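Local coordinates for protein Pcdhgb2 (Mus musculus, PDB 5SZR) that probably acts as a calcium-dependent cell-adhesion protein that may help set up and maintain specific neuronal connections in the brain, here as its extracellular cadherin domains 3-6, at residues A[3-8]-A[92-97]; A[8-13]-A[23-28]; A[117-122]-A[171-176]; A[351-356]-A[386-391]; A[371-376]-A[404-409]. All blocks are in the same frame, centred on the assembly; numbering follows the deposited sequence.

How the contacts relate
The five contacts are spread along a rod of four cadherin domains. Contacts 1 and 2 lie in the first domain of the chain, with centres about 9 Å apart. They share Asp-8, and Phe-10 pairs through its backbone with Ser-95 and Gln-97 of contact 1. Contact 3 is about 72 Å from contact 1 between centres and holds two calcium ions near the junction of the second and third domains. Contacts 4 and 5 share the last domain, centres about 12 Å apart, and touch where Val-389 meets Leu-405. Contacts 3 and 4 lie about 82 Å apart between centres. Mannose accompanies contact 2 at Ser-23 and contact 5 near Arg-404.

Contact 1. Residues A[3-8]-A[92-97]; sequences PMFSQD and SHCSIQ
Cys-94 lies over one face of the Phe-5 ring. Its SG sits almost directly above the ring centre, 3.6 Å from the centroid, a sulfur-aromatic contact. Cys-94 CB is over the same face, nearer CD2, and adds a CH-pi contact. Cys-94 SG stands between its own backbone N and carbonyl carbon (chi1 78°), which brings the sulfur over the ring. Ser-92 O lies at the ring edge, 3.7 Å from Phe-5 CE2. Further on, Ser-95 N donates to Asp-8 O at 2.7 Å in a nearly straight bond. An alanine in place of Phe-5 would probably take the ring from under the sulfur of Cys-94 and open a gap beside Val-27 and Ala-84. The segment 3-8 leads into strand 9-15 at the edge of a cadherin sheet, beside strand 91-101. Apolar sulfur-ring packing thus holds Phe-5 against strand 91-101, while the sound polar tie is the one bond from Ser-95 N to Asp-8 O.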
# COMPACT_ATOMS: atom_id res chain seq x y z
N PRO A 3 -23.81 -72.54 51.99
CA PRO A 3 -23.87 -71.07 51.93
C PRO A 3 -24.84 -70.60 50.86
O PRO A 3 -25.06 -71.28 49.85
CB PRO A 3 -22.43 -70.67 51.59
CG PRO A 3 -21.84 -71.88 50.94
CD PRO A 3 -22.49 -73.06 51.59
N MET A 4 -25.44 -69.44 51.10
CA MET A 4 -26.37 -68.85 50.15
C MET A 4 -26.32 -67.34 50.22
O MET A 4 -26.29 -66.76 51.31
CB MET A 4 -27.81 -69.32 50.39
CG MET A 4 -28.16 -70.64 49.75
SD MET A 4 -29.93 -70.82 49.49
CE MET A 4 -30.56 -70.61 51.16
N PHE A 5 -26.31 -66.70 49.05
CA PHE A 5 -26.40 -65.26 48.95
C PHE A 5 -27.85 -64.80 49.06
O PHE A 5 -28.79 -65.55 48.77
CB PHE A 5 -25.78 -64.76 47.64
CG PHE A 5 -24.29 -64.92 47.57
CD1 PHE A 5 -23.45 -64.00 48.18
CD2 PHE A 5 -23.73 -66.00 46.90
CE1 PHE A 5 -22.08 -64.16 48.12
CE2 PHE A 5 -22.36 -66.15 46.83
CZ PHE A 5 -21.54 -65.23 47.44
N SER A 6 -28.03 -63.54 49.48
CA SER A 6 -29.36 -62.97 49.63
C SER A 6 -30.13 -62.99 48.31
O SER A 6 -31.36 -63.08 48.31
CB SER A 6 -29.26 -61.55 50.17
OG SER A 6 -30.07 -60.65 49.43
N GLN A 7 -29.42 -62.89 47.19
CA GLN A 7 -30.03 -62.94 45.87
C GLN A 7 -28.96 -63.40 44.89
O GLN A 7 -27.78 -63.47 45.22
CB GLN A 7 -30.60 -61.58 45.47
CG GLN A 7 -29.54 -60.52 45.21
CD GLN A 7 -30.10 -59.11 45.20
OE1 GLN A 7 -30.52 -58.59 46.24
NE2 GLN A 7 -30.11 -58.48 44.02
N ASP A 8 -29.39 -63.72 43.67
CA ASP A 8 -28.44 -64.22 42.69
C ASP A 8 -27.69 -63.09 41.98
O ASP A 8 -26.48 -63.20 41.77
CB ASP A 8 -29.14 -65.11 41.67
CG ASP A 8 -29.67 -66.39 42.29
OD1 ASP A 8 -29.18 -66.76 43.38
OD2 ASP A 8 -30.56 -67.02 41.69
N SER A 92 -21.67 -71.82 46.59
CA SER A 92 -22.76 -71.06 46.00
C SER A 92 -22.18 -69.87 45.25
O SER A 92 -21.09 -69.39 45.55
CB SER A 92 -23.77 -70.59 47.05
OG SER A 92 -24.65 -71.63 47.41
N HIS A 93 -22.94 -69.39 44.27
CA HIS A 93 -22.48 -68.33 43.38
C HIS A 93 -23.51 -67.21 43.31
O HIS A 93 -24.71 -67.42 43.50
CB HIS A 93 -22.23 -68.86 41.96
CG HIS A 93 -21.45 -70.13 41.91
ND1 HIS A 93 -22.04 -71.37 41.98
CD2 HIS A 93 -20.11 -70.36 41.81
CE1 HIS A 93 -21.11 -72.31 41.92
NE2 HIS A 93 -19.93 -71.72 41.82
N CYS A 94 -23.01 -66.00 43.04
CA CYS A 94 -23.86 -64.87 42.72
C CYS A 94 -23.12 -63.98 41.74
O CYS A 94 -21.90 -64.05 41.60
CB CYS A 94 -24.25 -64.08 43.98
SG CYS A 94 -22.96 -62.99 44.60
N SER A 95 -23.88 -63.12 41.05
CA SER A 95 -23.32 -62.23 40.05
C SER A 95 -23.61 -60.78 40.41
O SER A 95 -24.65 -60.47 41.01
CB SER A 95 -23.85 -62.54 38.65
OG SER A 95 -23.27 -63.72 38.13
N ILE A 96 -22.69 -59.90 40.03
CA ILE A 96 -22.79 -58.47 40.29
C ILE A 96 -22.51 -57.75 38.99
O ILE A 96 -21.37 -57.74 38.51
CB ILE A 96 -21.83 -58.02 41.39
CG1 ILE A 96 -22.12 -58.77 42.68
CG2 ILE A 96 -21.93 -56.51 41.60
CD1 ILE A 96 -20.94 -58.91 43.58
N GLN A 97 -23.54 -57.14 38.41
CA GLN A 97 -23.41 -56.42 37.14
C GLN A 97 -23.13 -54.96 37.44
O GLN A 97 -24.00 -54.25 37.97
CB GLN A 97 -24.66 -56.60 36.30
CG GLN A 97 -24.85 -58.02 35.83
CD GLN A 97 -26.06 -58.20 34.96
OE1 GLN A 97 -26.22 -57.52 33.94
NE2 GLN A 97 -26.93 -59.12 35.35

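Contact 2. Residues A[8-13]-A[23-28]; sequences DVFSVT and SVLQVT. With MAN (alpha-D-mannopyranose), chain S.
The Phe-10 ring has Val-27 over one face. Val-27 CG1 stands 3.7 Å above the ring plane, offset toward the rim, and makes a CH-pi contact. Its closest ring atom is CE2. Leu-25 CD2 sits by the CB and CG end of the phenylalanine, neither over the face nor at the edge. The two side chains cross at about a right angle. Leu-25 CD2 touches Phe-10 CB at 3.6 Å. Phe-10 CG is anti to its carbonyl carbon (chi1 -57°), which places CG close to this methyl. Cys-94 of strand 91-101 also touches Phe-10.

Strands 9-13 and 23-26 belong to the two different sheets of the cadherin beta sandwich. Their axes approach to 8.0 Å and run at 167°, nearly antiparallel. The contact is therefore side-chain packing between sheets. Val-24 and Leu-25 both face Ile-64, forming a classic beta bulge. Both residues also reach strand 9-13. There Val-12 CG2 meets Val-24 CG1 at 3.9 Å, the two side chains crossing at about a right angle. Val-12 CG1 faces Leu-25 CB at a longer 4.3 Å.

A mannose is joined to Ser-23 through a covalent bond from OG to its C1. The sugar lies beside the strand, with its O3 2.9 Å from Gln-26 N. Gln-26 NE2 itself bonds to Thr-61 O.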
# COMPACT_ATOMS: atom_id res chain seq x y z
N ASP A 8 -29.39 -63.72 43.67
CA ASP A 8 -28.44 -64.22 42.69
C ASP A 8 -27.69 -63.09 41.98
O ASP A 8 -26.48 -63.20 41.77
CB ASP A 8 -29.14 -65.11 41.67
CG ASP A 8 -29.67 -66.39 42.29
OD1 ASP A 8 -29.18 -66.76 43.38
OD2 ASP A 8 -30.56 -67.02 41.69
N VAL A 9 -28.37 -62.00 41.63
CA VAL A 9 -27.79 -60.96 40.78
C VAL A 9 -27.95 -59.61 41.47
O VAL A 9 -29.08 -59.16 41.71
CB VAL A 9 -28.43 -60.93 39.38
CG1 VAL A 9 -27.74 -59.89 38.52
CG2 VAL A 9 -28.36 -62.30 38.74
N PHE A 10 -26.83 -58.96 41.77
CA PHE A 10 -26.80 -57.60 42.29
C PHE A 10 -26.43 -56.63 41.16
O PHE A 10 -25.70 -56.99 40.24
CB PHE A 10 -25.77 -57.47 43.42
CG PHE A 10 -26.00 -58.40 44.58
CD1 PHE A 10 -26.65 -57.97 45.73
CD2 PHE A 10 -25.55 -59.71 44.54
CE1 PHE A 10 -26.86 -58.82 46.80
CE2 PHE A 10 -25.75 -60.57 45.61
CZ PHE A 10 -26.40 -60.13 46.74
N SER A 11 -26.95 -55.41 41.24
CA SER A 11 -26.66 -54.37 40.25
C SER A 11 -26.23 -53.10 40.95
O SER A 11 -26.94 -52.59 41.82
CB SER A 11 -27.88 -54.10 39.36
OG SER A 11 -28.13 -55.18 38.49
N VAL A 12 -25.05 -52.58 40.57
CA VAL A 12 -24.54 -51.32 41.08
C VAL A 12 -24.06 -50.48 39.91
O VAL A 12 -23.67 -51.01 38.86
CB VAL A 12 -23.40 -51.51 42.11
CG1 VAL A 12 -23.89 -52.29 43.32
CG2 VAL A 12 -22.21 -52.20 41.47
N THR A 13 -24.08 -49.16 40.09
CA THR A 13 -23.55 -48.22 39.11
C THR A 13 -22.40 -47.43 39.73
O THR A 13 -22.45 -47.08 40.91
CB THR A 13 -24.61 -47.24 38.59
OG1 THR A 13 -24.95 -46.31 39.62
CG2 THR A 13 -25.86 -47.98 38.14
N SER A 23 -15.67 -48.09 47.47
CA SER A 23 -16.51 -49.19 47.93
C SER A 23 -17.57 -49.51 46.88
O SER A 23 -18.43 -48.67 46.59
CB SER A 23 -17.15 -48.83 49.27
OG SER A 23 -18.03 -49.85 49.71
N VAL A 24 -17.51 -50.71 46.32
CA VAL A 24 -18.45 -51.12 45.27
C VAL A 24 -19.66 -51.80 45.89
O VAL A 24 -20.80 -51.35 45.72
CB VAL A 24 -17.78 -52.04 44.24
CG1 VAL A 24 -18.83 -52.67 43.34
CG2 VAL A 24 -16.75 -51.27 43.42
N LEU A 25 -19.42 -52.90 46.60
CA LEU A 25 -20.47 -53.72 47.19
C LEU A 25 -19.81 -54.80 48.04
O LEU A 25 -18.71 -55.25 47.73
CB LEU A 25 -21.37 -54.36 46.12
CG LEU A 25 -22.58 -55.14 46.64
CD1 LEU A 25 -23.61 -54.20 47.23
CD2 LEU A 25 -23.19 -56.02 45.55
N GLN A 26 -20.50 -55.20 49.10
CA GLN A 26 -20.14 -56.38 49.87
C GLN A 26 -21.23 -57.42 49.70
O GLN A 26 -22.42 -57.12 49.89
CB GLN A 26 -19.95 -56.04 51.35
CG GLN A 26 -19.58 -57.26 52.19
CD GLN A 26 -19.40 -56.93 53.66
OE1 GLN A 26 -19.60 -55.80 54.08
NE2 GLN A 26 -19.00 -57.93 54.44
N VAL A 27 -20.84 -58.63 49.32
CA VAL A 27 -21.76 -59.76 49.22
C VAL A 27 -21.39 -60.77 50.30
O VAL A 27 -20.20 -61.01 50.56
CB VAL A 27 -21.72 -60.41 47.82
CG1 VAL A 27 -22.41 -59.51 46.81
CG2 VAL A 27 -20.28 -60.68 47.40
N THR A 28 -22.40 -61.33 50.95
CA THR A 28 -22.20 -62.31 52.02
C THR A 28 -23.13 -63.50 51.81
O THR A 28 -24.29 -63.33 51.42
CB THR A 28 -22.44 -61.69 53.41
OG1 THR A 28 -23.67 -60.98 53.42
CG2 THR A 28 -21.30 -60.75 53.78
C1 MAN S . -18.55 -49.48 51.00
C2 MAN S . -18.85 -50.96 51.31
C3 MAN S . -19.95 -51.48 50.36
C4 MAN S . -21.17 -50.54 50.33
C5 MAN S . -20.71 -49.12 49.97
C6 MAN S . -21.83 -48.11 49.97
O2 MAN S . -19.37 -51.12 52.64
O3 MAN S . -20.35 -52.81 50.68
O4 MAN S . -22.11 -50.99 49.37
O5 MAN S . -19.71 -48.68 50.93
O6 MAN S . -22.90 -48.63 49.19

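Contact 3. Residues A[117-122]-A[171-176]; sequences TPLPED and RTLDRE. With CA (calcium ion), chain M; CA (calcium ion), chain N.
The two backbones come closest at Glu-121 and Leu-173, whose CA atoms are 4.9 Å apart. The side chain of Glu-121 carries the contact. Its CG lies between the backbone N and the carbonyl carbon (chi1 69°), and the chain is extended beyond it to the metals. Its OE2 binds one calcium ion at 2.4 Å, and OE1 binds the second. OE2 also accepts a hydrogen bond from Arg-175 N at 2.8 Å, met from above the carboxylate plane. Asp-174 OD1 binds the first ion. Glu-176 OE1 binds it too and reaches the second at a longer 2.9 Å. Glu-176 OE2 holds the second ion at 2.4 Å and takes a salt bridge from Arg-175 NH2. Two waters also bind the first ion. Beside the site, Leu-119 CD2 packs on Leu-173 CD1 at 3.7 Å, the side chains crossing at about a right angle. Asp-207, Val-208, Asp-210 and Asp-243 complete the two spheres. This is the calcium site characteristic of cadherin interdomain junctions, where acidic groups of successive repeats share the ions.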
# COMPACT_ATOMS: atom_id res chain seq x y z
N THR A 117 -5.15 -21.48 0.89
CA THR A 117 -3.87 -20.82 1.18
C THR A 117 -3.00 -20.60 -0.06
O THR A 117 -2.53 -21.56 -0.67
CB THR A 117 -3.04 -21.65 2.20
OG1 THR A 117 -3.70 -21.68 3.47
CG2 THR A 117 -1.64 -21.07 2.36
N PRO A 118 -2.79 -19.34 -0.46
CA PRO A 118 -3.38 -18.12 0.11
C PRO A 118 -4.79 -17.89 -0.41
O PRO A 118 -5.23 -18.57 -1.34
CB PRO A 118 -2.44 -17.02 -0.38
CG PRO A 118 -1.93 -17.53 -1.68
CD PRO A 118 -1.77 -19.02 -1.49
N LEU A 119 -5.49 -16.92 0.19
CA LEU A 119 -6.87 -16.63 -0.14
C LEU A 119 -6.93 -15.37 -1.00
O LEU A 119 -6.63 -14.28 -0.49
CB LEU A 119 -7.69 -16.46 1.13
CG LEU A 119 -9.19 -16.22 1.01
CD1 LEU A 119 -9.86 -17.41 0.34
CD2 LEU A 119 -9.81 -15.96 2.37
N PRO A 120 -7.30 -15.47 -2.28
CA PRO A 120 -7.35 -14.27 -3.13
C PRO A 120 -8.26 -13.19 -2.57
O PRO A 120 -9.37 -13.47 -2.10
CB PRO A 120 -7.89 -14.81 -4.46
CG PRO A 120 -7.46 -16.24 -4.48
CD PRO A 120 -7.49 -16.71 -3.05
N GLU A 121 -7.79 -11.95 -2.63
CA GLU A 121 -8.54 -10.82 -2.08
C GLU A 121 -9.83 -10.54 -2.84
O GLU A 121 -10.69 -9.83 -2.31
CB GLU A 121 -7.66 -9.57 -2.07
CG GLU A 121 -7.36 -9.01 -3.45
CD GLU A 121 -6.55 -7.74 -3.38
OE1 GLU A 121 -5.61 -7.58 -4.19
OE2 GLU A 121 -6.83 -6.90 -2.50
N ASP A 122 -9.97 -11.05 -4.05
CA ASP A 122 -11.19 -10.85 -4.83
C ASP A 122 -12.13 -12.05 -4.73
O ASP A 122 -13.06 -12.17 -5.54
CB ASP A 122 -10.85 -10.54 -6.29
CG ASP A 122 -10.15 -11.69 -7.00
OD1 ASP A 122 -10.19 -11.72 -8.24
OD2 ASP A 122 -9.58 -12.56 -6.32
N ARG A 171 -17.85 -11.22 3.52
CA ARG A 171 -17.40 -9.84 3.41
C ARG A 171 -16.33 -9.80 2.32
O ARG A 171 -15.51 -10.71 2.22
CB ARG A 171 -16.85 -9.34 4.74
CG ARG A 171 -16.43 -7.88 4.77
CD ARG A 171 -15.88 -7.51 6.14
NE ARG A 171 -16.85 -7.73 7.20
CZ ARG A 171 -16.61 -7.57 8.50
NH1 ARG A 171 -15.40 -7.18 8.90
NH2 ARG A 171 -17.56 -7.79 9.39
N THR A 172 -16.36 -8.75 1.51
CA THR A 172 -15.33 -8.56 0.50
C THR A 172 -13.98 -8.30 1.16
O THR A 172 -13.89 -7.54 2.13
CB THR A 172 -15.67 -7.40 -0.43
OG1 THR A 172 -16.14 -6.30 0.35
CG2 THR A 172 -16.74 -7.81 -1.43
N LEU A 173 -12.94 -8.94 0.64
CA LEU A 173 -11.61 -8.82 1.20
C LEU A 173 -10.83 -7.71 0.51
O LEU A 173 -11.24 -7.19 -0.54
CB LEU A 173 -10.87 -10.15 1.09
CG LEU A 173 -11.59 -11.30 1.82
CD1 LEU A 173 -11.12 -12.65 1.31
CD2 LEU A 173 -11.40 -11.20 3.32
N ASP A 174 -9.71 -7.32 1.11
CA ASP A 174 -8.87 -6.27 0.55
C ASP A 174 -7.47 -6.43 1.14
O ASP A 174 -7.25 -6.08 2.31
CB ASP A 174 -9.44 -4.89 0.83
CG ASP A 174 -8.58 -3.77 0.25
OD1 ASP A 174 -7.70 -4.06 -0.58
OD2 ASP A 174 -8.80 -2.60 0.63
N ARG A 175 -6.54 -6.95 0.33
CA ARG A 175 -5.17 -7.15 0.81
C ARG A 175 -4.53 -5.84 1.23
O ARG A 175 -3.78 -5.80 2.21
CB ARG A 175 -4.33 -7.82 -0.27
CG ARG A 175 -2.97 -8.28 0.22
CD ARG A 175 -1.98 -8.42 -0.91
NE ARG A 175 -1.61 -7.12 -1.47
CZ ARG A 175 -0.65 -6.34 -0.98
NH1 ARG A 175 0.04 -6.73 0.09
NH2 ARG A 175 -0.37 -5.18 -1.54
N GLU A 176 -4.82 -4.76 0.51
CA GLU A 176 -4.22 -3.47 0.82
C GLU A 176 -4.64 -2.94 2.19
O GLU A 176 -3.93 -2.11 2.76
CB GLU A 176 -4.55 -2.46 -0.28
CG GLU A 176 -3.68 -2.60 -1.54
CD GLU A 176 -4.04 -3.82 -2.38
OE1 GLU A 176 -5.24 -4.10 -2.55
OE2 GLU A 176 -3.11 -4.50 -2.88
CA CA M . -7.49 -4.58 -2.85
CA CA N . -4.20 -5.43 -4.85
O HOH W 1 -9.84 -4.78 -2.43
O HOH W 2 -7.76 -2.11 -3.21

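Contact 4. Residues A[351-356]-A[386-391]; sequences VTKVVA and TGEVRT
Val-389 O is gripped by two backbone N-H groups of the neighbouring strand. Val-351 N bonds to it at 2.7 Å, and Thr-352 N reaches it in a weak bond at 3.5 Å. Both residues face Val-389, so this is a classic beta bulge. In return Val-389 N donates to Thr-352 O at 2.7 Å. Gly-387 O accepts from Val-354 N. A water also donates to Val-354 O and to Thr-386 O. The strands 351-353 and 388-391 are antiparallel neighbours in one sheet of the last cadherin domain.

Thr-352 and Val-389 lie side by side and point the same way. Thr-352 CG2 is 4.1 Å from Val-389 CB. Next to them Val-351 CB meets Val-389 CG1, and Leu-423 and Leu-425 of strand 418-428 also touch Val-389. On the other face of the sheet Lys-353 and Glu-388 lie alongside each other. Lys-353 is fully extended, with CD 4.0 Å from Glu-388 CG. Its NZ stays beyond salt-bridge range of Glu-388 OE2.

Glu-388 OE1 is instead held by Arg-390. NE and NH2 both meet that one oxygen from the same face of the carboxylate, NE at 3.0 Å. Arg-390 NH1 turns to Gly-348 O. Thr-386 OG1 accepts from Glu-388 N in an ST turn. The nearby lysine and arginine would probably favour a charged carboxylate at Glu-388.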
# COMPACT_ATOMS: atom_id res chain seq x y z
N VAL A 351 16.70 66.27 -33.12
CA VAL A 351 17.73 66.09 -34.13
C VAL A 351 17.53 64.78 -34.87
O VAL A 351 17.48 64.74 -36.11
CB VAL A 351 19.13 66.16 -33.49
CG1 VAL A 351 20.21 65.92 -34.54
CG2 VAL A 351 19.33 67.49 -32.80
N THR A 352 17.40 63.69 -34.13
CA THR A 352 17.10 62.38 -34.70
C THR A 352 16.65 61.47 -33.56
O THR A 352 16.64 61.86 -32.39
CB THR A 352 18.30 61.80 -35.44
OG1 THR A 352 17.92 60.57 -36.08
CG2 THR A 352 19.45 61.52 -34.48
N LYS A 353 16.28 60.25 -33.92
CA LYS A 353 15.76 59.29 -32.97
C LYS A 353 16.39 57.94 -33.27
O LYS A 353 16.20 57.40 -34.36
CB LYS A 353 14.24 59.21 -33.05
CG LYS A 353 13.59 58.21 -32.13
CD LYS A 353 12.08 58.32 -32.24
CE LYS A 353 11.37 57.20 -31.52
NZ LYS A 353 9.90 57.39 -31.64
N VAL A 354 17.16 57.41 -32.32
CA VAL A 354 17.67 56.05 -32.46
C VAL A 354 16.50 55.09 -32.32
O VAL A 354 15.71 55.17 -31.37
CB VAL A 354 18.76 55.77 -31.41
CG1 VAL A 354 19.43 54.44 -31.69
CG2 VAL A 354 19.77 56.90 -31.40
N VAL A 355 16.37 54.18 -33.28
CA VAL A 355 15.32 53.16 -33.27
C VAL A 355 16.00 51.80 -33.23
O VAL A 355 16.67 51.41 -34.20
CB VAL A 355 14.39 53.28 -34.49
CG1 VAL A 355 13.37 52.15 -34.46
CG2 VAL A 355 13.71 54.63 -34.50
N ALA A 356 15.85 51.09 -32.12
CA ALA A 356 16.45 49.77 -31.95
C ALA A 356 15.40 48.76 -31.55
O ALA A 356 14.34 49.11 -31.01
CB ALA A 356 17.57 49.79 -30.91
N THR A 386 13.34 56.55 -24.93
CA THR A 386 12.86 56.88 -26.26
C THR A 386 13.96 56.87 -27.32
O THR A 386 13.68 56.61 -28.50
CB THR A 386 12.18 58.26 -26.25
OG1 THR A 386 13.15 59.26 -25.93
CG2 THR A 386 11.07 58.28 -25.21
N GLY A 387 15.21 57.11 -26.94
CA GLY A 387 16.24 57.23 -27.95
C GLY A 387 16.11 58.46 -28.81
O GLY A 387 16.67 58.51 -29.91
N GLU A 388 15.35 59.46 -28.34
CA GLU A 388 15.22 60.72 -29.04
C GLU A 388 16.41 61.62 -28.70
O GLU A 388 16.72 61.81 -27.52
CB GLU A 388 13.91 61.41 -28.67
CG GLU A 388 12.67 60.59 -28.99
CD GLU A 388 11.41 61.18 -28.39
OE1 GLU A 388 11.52 62.12 -27.57
OE2 GLU A 388 10.31 60.70 -28.73
N VAL A 389 17.06 62.14 -29.73
CA VAL A 389 18.20 63.04 -29.57
C VAL A 389 17.68 64.46 -29.76
O VAL A 389 17.30 64.85 -30.87
CB VAL A 389 19.31 62.72 -30.57
CG1 VAL A 389 20.44 63.75 -30.48
CG2 VAL A 389 19.83 61.30 -30.34
N ARG A 390 17.65 65.24 -28.68
CA ARG A 390 17.14 66.60 -28.72
C ARG A 390 18.21 67.58 -28.26
O ARG A 390 19.14 67.22 -27.53
CB ARG A 390 15.89 66.74 -27.85
CG ARG A 390 14.72 65.90 -28.35
CD ARG A 390 13.56 65.82 -27.36
NE ARG A 390 12.49 64.98 -27.89
CZ ARG A 390 11.45 65.44 -28.57
NH1 ARG A 390 11.33 66.74 -28.81
NH2 ARG A 390 10.53 64.60 -29.03
N THR A 391 18.08 68.82 -28.70
CA THR A 391 18.87 69.89 -28.10
C THR A 391 18.33 70.17 -26.71
O THR A 391 17.12 70.16 -26.48
CB THR A 391 18.82 71.16 -28.95
OG1 THR A 391 17.47 71.66 -28.99
CG2 THR A 391 19.29 70.89 -30.38
O HOH W 3 13.55 54.01 -30.34

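Contact 5. Residues A[371-376]-A[404-409]; sequences VLQASD and RLLVAV. With MAN (alpha-D-mannopyranose), chain B.
Gln-373 and Arg-404 lie side by side and point the same way. Gln-373 OE1 receives Arg-404 NH2 at 3.0 Å. NH2 lies in the plane of the amide carbonyl, and OE1 lies near the guanidinium plane, at its edge. Arg-404 NH1 adds a weak bond to the same oxygen. The amide and guanidinium planes are 41° apart. Leu-406 CD2 packs against the amide, 3.5 Å from Gln-373 OE1. Leu-372 CD1 reaches Ala-408 CB at 3.7 Å. On the opposite face of the sheet from Gln-373, Ala-374 CB meets Leu-405 CD2 at 3.6 Å.

Strands 368-374 and 402-410 are antiparallel neighbours in a sheet of the cadherin beta sandwich. Leu-372 and Gln-373 both face Leu-406, forming a classic beta bulge. Leu-406 O accepts from both, with Leu-372 N at 2.6 Å. Leu-406 N donates back to Gln-373 O. At the end of the pairing Ser-375 N donates to Arg-404 O, and Arg-404 N donates to Ser-375 OG at 2.9 Å. That hydroxyl also bonds to Gln-403.

Arg-404 CG is anti to its backbone N (chi1 171°), and the chain stays extended to NE. This extended chain lies alongside Gln-373 and brings the guanidinium to OE1. Its NH1 makes a weak bond to O4 of a mannose, whose C2 lies 3.7 Å from Leu-406 CD1. An alanine in place of Arg-404 would probably leave Gln-373 OE1 without its guanidinium partner and the amide freer to turn. Thr-422 of strand 418-428 touches both Arg-404 and Leu-406.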
# COMPACT_ATOMS: atom_id res chain seq x y z
N VAL A 371 24.36 58.06 -23.49
CA VAL A 371 25.46 58.78 -24.12
C VAL A 371 26.76 58.29 -23.50
O VAL A 371 26.97 58.44 -22.29
CB VAL A 371 25.31 60.30 -23.94
CG1 VAL A 371 26.58 61.02 -24.41
CG2 VAL A 371 24.10 60.81 -24.71
N LEU A 372 27.63 57.71 -24.32
CA LEU A 372 28.94 57.31 -23.82
C LEU A 372 29.95 58.44 -23.93
O LEU A 372 30.74 58.67 -23.00
CB LEU A 372 29.45 56.07 -24.56
CG LEU A 372 28.50 54.86 -24.61
CD1 LEU A 372 29.15 53.72 -25.39
CD2 LEU A 372 28.09 54.40 -23.20
N GLN A 373 29.95 59.16 -25.06
CA GLN A 373 30.85 60.27 -25.29
C GLN A 373 30.08 61.42 -25.92
O GLN A 373 29.18 61.19 -26.73
CB GLN A 373 32.02 59.87 -26.19
CG GLN A 373 32.92 58.80 -25.61
CD GLN A 373 33.89 58.23 -26.63
OE1 GLN A 373 33.82 58.54 -27.82
NE2 GLN A 373 34.81 57.40 -26.16
N ALA A 374 30.43 62.64 -25.54
CA ALA A 374 29.81 63.84 -26.08
C ALA A 374 30.86 64.92 -26.23
O ALA A 374 31.63 65.16 -25.29
CB ALA A 374 28.67 64.33 -25.19
N SER A 375 30.90 65.57 -27.40
CA SER A 375 31.84 66.67 -27.58
C SER A 375 31.48 67.88 -26.73
O SER A 375 32.34 68.71 -26.45
CB SER A 375 31.92 67.07 -29.06
OG SER A 375 30.63 67.26 -29.62
N ASP A 376 30.22 67.99 -26.30
CA ASP A 376 29.80 69.03 -25.37
C ASP A 376 28.66 68.46 -24.54
O ASP A 376 27.49 68.49 -24.97
CB ASP A 376 29.37 70.31 -26.09
CG ASP A 376 29.15 71.46 -25.14
OD1 ASP A 376 29.65 71.41 -24.00
OD2 ASP A 376 28.48 72.44 -25.53
N ARG A 404 29.67 65.63 -31.88
CA ARG A 404 29.75 64.19 -32.00
C ARG A 404 29.25 63.53 -30.73
O ARG A 404 29.70 63.88 -29.63
CB ARG A 404 31.19 63.74 -32.29
CG ARG A 404 31.40 62.25 -32.22
CD ARG A 404 32.87 61.92 -32.43
NE ARG A 404 33.14 60.49 -32.37
CZ ARG A 404 33.26 59.80 -31.24
NH1 ARG A 404 33.51 58.50 -31.29
NH2 ARG A 404 33.12 60.41 -30.07
N LEU A 405 28.34 62.57 -30.88
CA LEU A 405 27.80 61.77 -29.79
C LEU A 405 28.06 60.30 -30.06
O LEU A 405 27.81 59.81 -31.17
CB LEU A 405 26.29 61.98 -29.62
CG LEU A 405 25.67 63.27 -29.08
CD1 LEU A 405 24.17 63.06 -28.95
CD2 LEU A 405 26.26 63.65 -27.74
N LEU A 406 28.55 59.58 -29.05
CA LEU A 406 28.67 58.12 -29.09
C LEU A 406 27.62 57.55 -28.15
O LEU A 406 27.73 57.68 -26.93
CB LEU A 406 30.07 57.67 -28.70
CG LEU A 406 30.25 56.15 -28.56
CD1 LEU A 406 29.87 55.44 -29.86
CD2 LEU A 406 31.68 55.79 -28.16
N VAL A 407 26.59 56.92 -28.72
CA VAL A 407 25.44 56.47 -27.96
C VAL A 407 25.41 54.95 -27.90
O VAL A 407 25.88 54.25 -28.81
CB VAL A 407 24.11 57.01 -28.55
CG1 VAL A 407 24.13 58.53 -28.59
CG2 VAL A 407 23.87 56.43 -29.93
N ALA A 408 24.85 54.43 -26.81
CA ALA A 408 24.73 53.00 -26.59
C ALA A 408 23.28 52.67 -26.28
O ALA A 408 22.67 53.31 -25.41
CB ALA A 408 25.64 52.54 -25.45
N VAL A 409 22.73 51.69 -26.98
CA VAL A 409 21.42 51.13 -26.66
C VAL A 409 21.64 49.79 -25.98
O VAL A 409 22.24 48.88 -26.56
CB VAL A 409 20.54 51.00 -27.92
CG1 VAL A 409 21.32 50.38 -29.07
CG2 VAL A 409 19.29 50.21 -27.61
C1 MAN B . 30.99 55.55 -34.01
C2 MAN B . 31.70 54.63 -33.00
C3 MAN B . 33.00 55.30 -32.54
C4 MAN B . 33.89 55.65 -33.74
C5 MAN B . 33.13 56.53 -34.75
C6 MAN B . 33.91 56.71 -36.05
O2 MAN B . 32.07 53.39 -33.62
O3 MAN B . 33.72 54.49 -31.61
O4 MAN B . 35.04 56.35 -33.29
O5 MAN B . 31.84 55.93 -35.09
O6 MAN B . 33.19 57.61 -36.90